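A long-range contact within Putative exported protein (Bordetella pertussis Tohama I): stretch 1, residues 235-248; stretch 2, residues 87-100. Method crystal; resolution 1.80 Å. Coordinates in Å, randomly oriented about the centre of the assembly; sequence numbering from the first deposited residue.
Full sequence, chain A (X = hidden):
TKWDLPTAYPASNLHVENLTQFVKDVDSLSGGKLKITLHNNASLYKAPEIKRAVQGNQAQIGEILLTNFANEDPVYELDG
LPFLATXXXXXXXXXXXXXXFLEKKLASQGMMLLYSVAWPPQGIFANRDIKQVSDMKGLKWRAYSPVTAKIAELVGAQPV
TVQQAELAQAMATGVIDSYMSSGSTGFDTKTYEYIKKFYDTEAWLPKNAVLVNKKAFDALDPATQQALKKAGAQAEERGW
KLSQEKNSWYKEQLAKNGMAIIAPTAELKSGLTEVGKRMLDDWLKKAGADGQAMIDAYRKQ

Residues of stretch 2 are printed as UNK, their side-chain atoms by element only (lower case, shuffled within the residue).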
# COMPACT_ATOMS: atom_id res chain seq x y z
N ALA A 235 6.77 -9.26 12.16
CA ALA A 235 5.82 -8.22 11.71
C ALA A 235 5.30 -8.51 10.31
O ALA A 235 4.11 -8.30 10.02
CB ALA A 235 6.46 -6.83 11.75
N GLU A 236 6.19 -8.96 9.43
CA GLU A 236 5.78 -9.33 8.08
C GLU A 236 4.79 -10.47 8.09
O GLU A 236 3.80 -10.40 7.40
CB GLU A 236 6.95 -9.70 7.18
CG GLU A 236 6.57 -9.66 5.69
CD GLU A 236 7.77 -9.74 4.79
OE1 GLU A 236 8.43 -8.70 4.57
OE2 GLU A 236 8.04 -10.86 4.26
N GLU A 237 5.08 -11.52 8.86
CA GLU A 237 4.20 -12.69 8.96
C GLU A 237 2.83 -12.30 9.49
O GLU A 237 1.79 -12.64 8.90
CB GLU A 237 4.84 -13.77 9.87
CG GLU A 237 3.96 -15.00 10.07
CD GLU A 237 4.73 -16.32 10.18
OE1 GLU A 237 5.74 -16.50 9.45
OE2 GLU A 237 4.30 -17.18 10.99
N ARG A 238 2.83 -11.57 10.61
CA ARG A 238 1.61 -11.12 11.26
C ARG A 238 0.82 -10.17 10.36
O ARG A 238 -0.40 -10.22 10.34
CB ARG A 238 1.92 -10.44 12.59
CG ARG A 238 0.69 -9.98 13.41
CD ARG A 238 1.08 -9.13 14.63
NE ARG A 238 2.31 -9.58 15.23
CZ ARG A 238 3.48 -8.92 15.28
NH1 ARG A 238 3.66 -7.69 14.77
NH2 ARG A 238 4.47 -9.54 15.88
N GLY A 239 1.51 -9.28 9.64
CA GLY A 239 0.86 -8.25 8.82
C GLY A 239 0.12 -8.87 7.64
O GLY A 239 -1.04 -8.51 7.34
N TRP A 240 0.77 -9.81 6.96
CA TRP A 240 0.09 -10.51 5.85
C TRP A 240 -1.11 -11.30 6.38
O TRP A 240 -2.17 -11.32 5.75
CB TRP A 240 1.06 -11.44 5.10
CG TRP A 240 1.95 -10.69 4.17
CD1 TRP A 240 3.10 -9.99 4.49
CD2 TRP A 240 1.78 -10.54 2.75
NE1 TRP A 240 3.64 -9.42 3.36
CE2 TRP A 240 2.84 -9.74 2.28
CE3 TRP A 240 0.83 -11.03 1.84
CZ2 TRP A 240 2.97 -9.40 0.92
CZ3 TRP A 240 0.96 -10.68 0.48
CH2 TRP A 240 2.02 -9.88 0.04
N LYS A 241 -0.91 -11.94 7.53
CA LYS A 241 -1.96 -12.67 8.24
C LYS A 241 -3.17 -11.79 8.53
O LYS A 241 -4.30 -12.13 8.16
CB LYS A 241 -1.38 -13.28 9.53
CG LYS A 241 -2.36 -14.10 10.39
CD LYS A 241 -1.73 -14.42 11.77
CE LYS A 241 -2.73 -15.12 12.72
NZ LYS A 241 -3.46 -16.28 12.10
N LEU A 242 -2.94 -10.65 9.18
CA LEU A 242 -4.05 -9.77 9.59
C LEU A 242 -4.73 -9.10 8.40
O LEU A 242 -5.94 -8.87 8.42
CB LEU A 242 -3.60 -8.74 10.63
CG LEU A 242 -3.38 -9.18 12.10
CD1 LEU A 242 -2.64 -10.57 12.35
CD2 LEU A 242 -2.67 -8.06 12.87
N SER A 243 -3.95 -8.82 7.35
CA SER A 243 -4.49 -8.19 6.16
C SER A 243 -5.53 -9.10 5.52
O SER A 243 -6.66 -8.69 5.26
CB SER A 243 -3.38 -7.90 5.16
OG SER A 243 -3.89 -7.14 4.06
N GLN A 244 -5.17 -10.36 5.32
CA GLN A 244 -6.07 -11.33 4.66
C GLN A 244 -7.26 -11.67 5.55
O GLN A 244 -8.40 -11.69 5.08
CB GLN A 244 -5.32 -12.60 4.33
CG GLN A 244 -6.23 -13.69 3.69
CD GLN A 244 -5.45 -14.90 3.23
OE1 GLN A 244 -6.03 -15.95 2.98
NE2 GLN A 244 -4.13 -14.75 3.09
N GLU A 245 -6.98 -11.94 6.83
CA GLU A 245 -8.03 -12.31 7.79
C GLU A 245 -9.11 -11.25 7.95
O GLU A 245 -10.32 -11.58 7.99
CB GLU A 245 -7.40 -12.73 9.13
CG GLU A 245 -6.73 -14.12 9.04
CD GLU A 245 -6.09 -14.57 10.34
OE1 GLU A 245 -6.30 -13.90 11.39
OE2 GLU A 245 -5.38 -15.59 10.31
N LYS A 246 -8.71 -9.99 8.00
CA LYS A 246 -9.68 -8.90 8.24
C LYS A 246 -10.42 -8.45 6.99
O LYS A 246 -11.46 -7.77 7.07
CB LYS A 246 -9.00 -7.72 8.95
CG LYS A 246 -8.66 -8.02 10.39
CD LYS A 246 -8.01 -6.83 11.08
CE LYS A 246 -7.22 -7.29 12.30
NZ LYS A 246 -8.02 -8.02 13.32
N ASN A 247 -9.91 -8.84 5.82
CA ASN A 247 -10.50 -8.41 4.55
C ASN A 247 -11.99 -8.80 4.49
O ASN A 247 -12.85 -7.96 4.14
CB ASN A 247 -9.68 -8.95 3.37
CG ASN A 247 -10.22 -8.53 1.99
OD1 ASN A 247 -10.33 -9.37 1.09
ND2 ASN A 247 -10.56 -7.26 1.84
N SER A 248 -12.31 -10.05 4.83
CA SER A 248 -13.72 -10.46 4.84
C SER A 248 -14.49 -9.72 5.92
O SER A 248 -15.62 -9.34 5.70
CB SER A 248 -13.89 -11.97 5.01
OG SER A 248 -13.18 -12.40 6.15
N UNK A 87 -4.56 -11.51 -5.94
CA UNK A 87 -4.90 -12.25 -4.73
C UNK A 87 -3.70 -12.25 -3.81
O UNK A 87 -2.62 -11.85 -4.23
N UNK A 88 -3.89 -12.71 -2.57
CA UNK A 88 -2.79 -12.71 -1.58
C UNK A 88 -1.59 -13.58 -1.99
O UNK A 88 -0.44 -13.18 -1.81
c UNK A 88 -3.79 -9.86 1.83
c UNK A 88 -5.38 -11.73 0.49
c UNK A 88 -3.98 -11.91 0.51
c UNK A 88 -3.32 -13.08 -0.20
c UNK A 88 -5.97 -10.64 1.16
c UNK A 88 -5.16 -9.71 1.81
c UNK A 88 -3.20 -10.95 1.17
o UNK A 88 -5.73 -8.64 2.49
N UNK A 89 -1.83 -14.77 -2.52
CA UNK A 89 -0.72 -15.63 -2.93
C UNK A 89 0.06 -15.04 -4.10
O UNK A 89 1.30 -15.00 -4.09
c UNK A 89 -0.13 -17.94 -3.78
c UNK A 89 -1.23 -17.04 -3.28
o UNK A 89 -0.20 -18.37 -4.95
o UNK A 89 0.80 -18.22 -3.01
N UNK A 90 -0.66 -14.58 -5.12
CA UNK A 90 0.02 -13.96 -6.26
C UNK A 90 0.75 -12.71 -5.80
O UNK A 90 1.87 -12.43 -6.24
c UNK A 90 -0.98 -13.63 -7.37
N UNK A 91 0.14 -11.96 -4.89
CA UNK A 91 0.77 -10.74 -4.36
C UNK A 91 2.06 -11.07 -3.60
O UNK A 91 3.08 -10.39 -3.78
c UNK A 91 -0.18 -10.01 -3.40
o UNK A 91 0.47 -8.87 -2.83
N UNK A 92 2.02 -12.09 -2.74
CA UNK A 92 3.26 -12.50 -2.05
C UNK A 92 4.35 -12.96 -3.04
O UNK A 92 5.55 -12.66 -2.90
c UNK A 92 5.07 -14.76 -0.24
c UNK A 92 6.14 -14.89 0.62
c UNK A 92 6.29 -14.00 1.68
c UNK A 92 2.99 -13.58 -1.01
c UNK A 92 4.30 -12.86 1.00
c UNK A 92 5.37 -12.98 1.86
c UNK A 92 4.14 -13.75 -0.05
N UNK A 93 3.97 -13.71 -4.04
CA UNK A 93 4.94 -14.11 -5.07
C UNK A 93 5.48 -12.93 -5.87
O UNK A 93 6.67 -12.89 -6.20
c UNK A 93 4.32 -15.16 -5.97
c UNK A 93 3.55 -18.83 -5.14
n UNK A 93 2.36 -19.70 -5.04
c UNK A 93 3.34 -17.51 -5.92
c UNK A 93 4.09 -16.44 -5.18
N UNK A 94 4.62 -11.95 -6.17
CA UNK A 94 5.09 -10.75 -6.86
C UNK A 94 6.09 -10.03 -5.99
O UNK A 94 7.12 -9.58 -6.46
c UNK A 94 4.30 -8.55 -8.02
c UNK A 94 3.92 -9.80 -7.19
c UNK A 94 3.03 -7.68 -8.22
c UNK A 94 4.93 -8.93 -9.38
N UNK A 95 5.77 -9.92 -4.71
CA UNK A 95 6.67 -9.34 -3.73
C UNK A 95 8.04 -10.02 -3.73
O UNK A 95 9.07 -9.35 -3.78
c UNK A 95 7.50 -9.40 1.23
o UNK A 95 9.26 -8.17 2.24
c UNK A 95 8.52 -8.48 1.11
c UNK A 95 6.69 -9.70 0.10
c UNK A 95 7.97 -8.16 -1.23
c UNK A 95 8.77 -7.84 -0.10
c UNK A 95 6.02 -9.43 -2.34
c UNK A 95 6.93 -9.10 -1.14
N UNK A 96 8.05 -11.35 -3.62
CA UNK A 96 9.32 -12.10 -3.60
C UNK A 96 10.18 -11.86 -4.84
O UNK A 96 11.39 -11.72 -4.74
c UNK A 96 9.05 -13.59 -3.39
n UNK A 96 10.42 -13.83 -0.57
c UNK A 96 8.46 -13.92 -2.00
o UNK A 96 8.77 -12.39 -0.17
c UNK A 96 9.24 -13.31 -0.84
N UNK A 97 9.52 -11.77 -6.00
CA UNK A 97 10.17 -11.40 -7.27
C UNK A 97 10.75 -9.96 -7.24
O UNK A 97 11.88 -9.70 -7.74
c UNK A 97 9.15 -11.53 -8.39
N UNK A 98 10.01 -9.05 -6.63
CA UNK A 98 10.38 -7.63 -6.57
C UNK A 98 11.47 -7.33 -5.54
O UNK A 98 12.26 -6.40 -5.70
c UNK A 98 9.14 -6.82 -6.16
n UNK A 98 7.74 -3.42 -5.83
c UNK A 98 9.29 -5.32 -6.03
o UNK A 98 7.33 -5.29 -4.63
c UNK A 98 8.03 -4.67 -5.44
N UNK A 99 11.46 -8.12 -4.48
CA UNK A 99 12.18 -7.78 -3.25
C UNK A 99 13.67 -7.50 -3.48
O UNK A 99 14.17 -6.49 -3.00
c UNK A 99 12.38 -8.46 -0.81
n UNK A 99 12.26 -10.06 2.71
c UNK A 99 12.45 -9.02 1.64
c UNK A 99 12.20 -9.56 0.21
c UNK A 99 11.99 -8.88 -2.21
N UNK A 100 14.39 -8.37 -4.21
CA UNK A 100 15.83 -8.10 -4.38
C UNK A 100 16.12 -6.76 -5.07
O UNK A 100 17.10 -6.06 -4.74
c UNK A 100 13.99 -9.62 -4.89
c UNK A 100 16.33 -9.28 -5.23
c UNK A 100 15.27 -10.35 -5.07
O HOH W 1 9.81 -11.56 2.61
O HOH W 2 11.33 -8.94 5.09

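Position 87 has no side-chain atoms, so it is glycine, G87, with no side chain to join the contact. It stands at the N-cap position just before the helix, and G87 O accepts the first helical bond, from the N of position 91 at 2.8 Å.

Position 88 carries one carbon and a six-carbon ring bearing an oxygen. That oxygen lies 2.8 Å from S243 OG, and Q244 packs over the ring. This is tyrosine, Y88. Its OH donates to S243 OG, while Q244 CB sits 3.7 Å from the centroid of the Y88 ring, only 8° off the normal, a CH-pi contact. A flat ring with a polar tip suits a site that offers a methylene to the face and a hydroxyl to the end.

Position 89 has two carbons, the second carrying two oxygens, and points away from stretch 1: aspartate, D89, its charge at home on the exposed side. Position 90 has a single carbon, out of reach of the other helix: alanine, A90, a good helix former.

Position 91 shows one carbon and one oxygen, the latter 3.4 Å from W240 CH2. This is serine, S91, small enough to fit beside the indole, with OG at the ring edge.

Position 92 has one carbon and a six-carbon ring without an oxygen, its edge turned to the face of the six-membered ring of W240 (ring centroids 5.0 Å apart, planes at 84°): phenylalanine, F92. F92 CD1 comes within 3.7 Å of W240 CE2. An apolar ring serves well here, its C–H edge directed at the indole's pi cloud.

Position 93, four carbons in a row ending in nitrogen and pointing away from the contact, is lysine, K93. It reaches back one turn, and K93 NZ forms a salt bridge with D89 OD2 at 2.9 Å. Position 94, four carbons forked at the second, out of reach of stretch 1, is leucine, L94, apolar and so suited to burial.

Position 95 again has one carbon and a ring bearing oxygen, here 2.5 Å from E236 OE1: tyrosine, Y95. The OH donates to that carboxylate in a short bond, and Y95 CD2 lies 3.8 Å from W240 CZ2.

Position 96, three carbons with an oxygen and a nitrogen on the third, shares a water with E236 OE2: glutamine, Q96, whose OE1 accepts from it. Position 97, one carbon, remote, is alanine, A97, apolar and buried. Position 98 repeats the amide pattern: glutamine, Q98, its buried amide satisfied elsewhere in the structure.

Position 99 has four carbons in a row ending in a nitrogen 4.5 Å from E236 OE1: lysine, K99. Two waters bridge the opposite charges. Position 100 has three carbons closing onto the backbone N: proline, P100. Lacking an N–H, it cannot bond to the preceding turn, and the helix kinks here.

The helices run nearly antiparallel, at 153°, with axes 12.1 Å apart at closest approach. Y88 enters a hole formed by W240, S243, Q244 and N247; W240 enters one formed by Y88, S91, F92 and Y95. Directional tyrosine bonds to S243 and E236 anchor this aromatic packing.

Stretch 2 87-100: GYDASFKLYQAQKP
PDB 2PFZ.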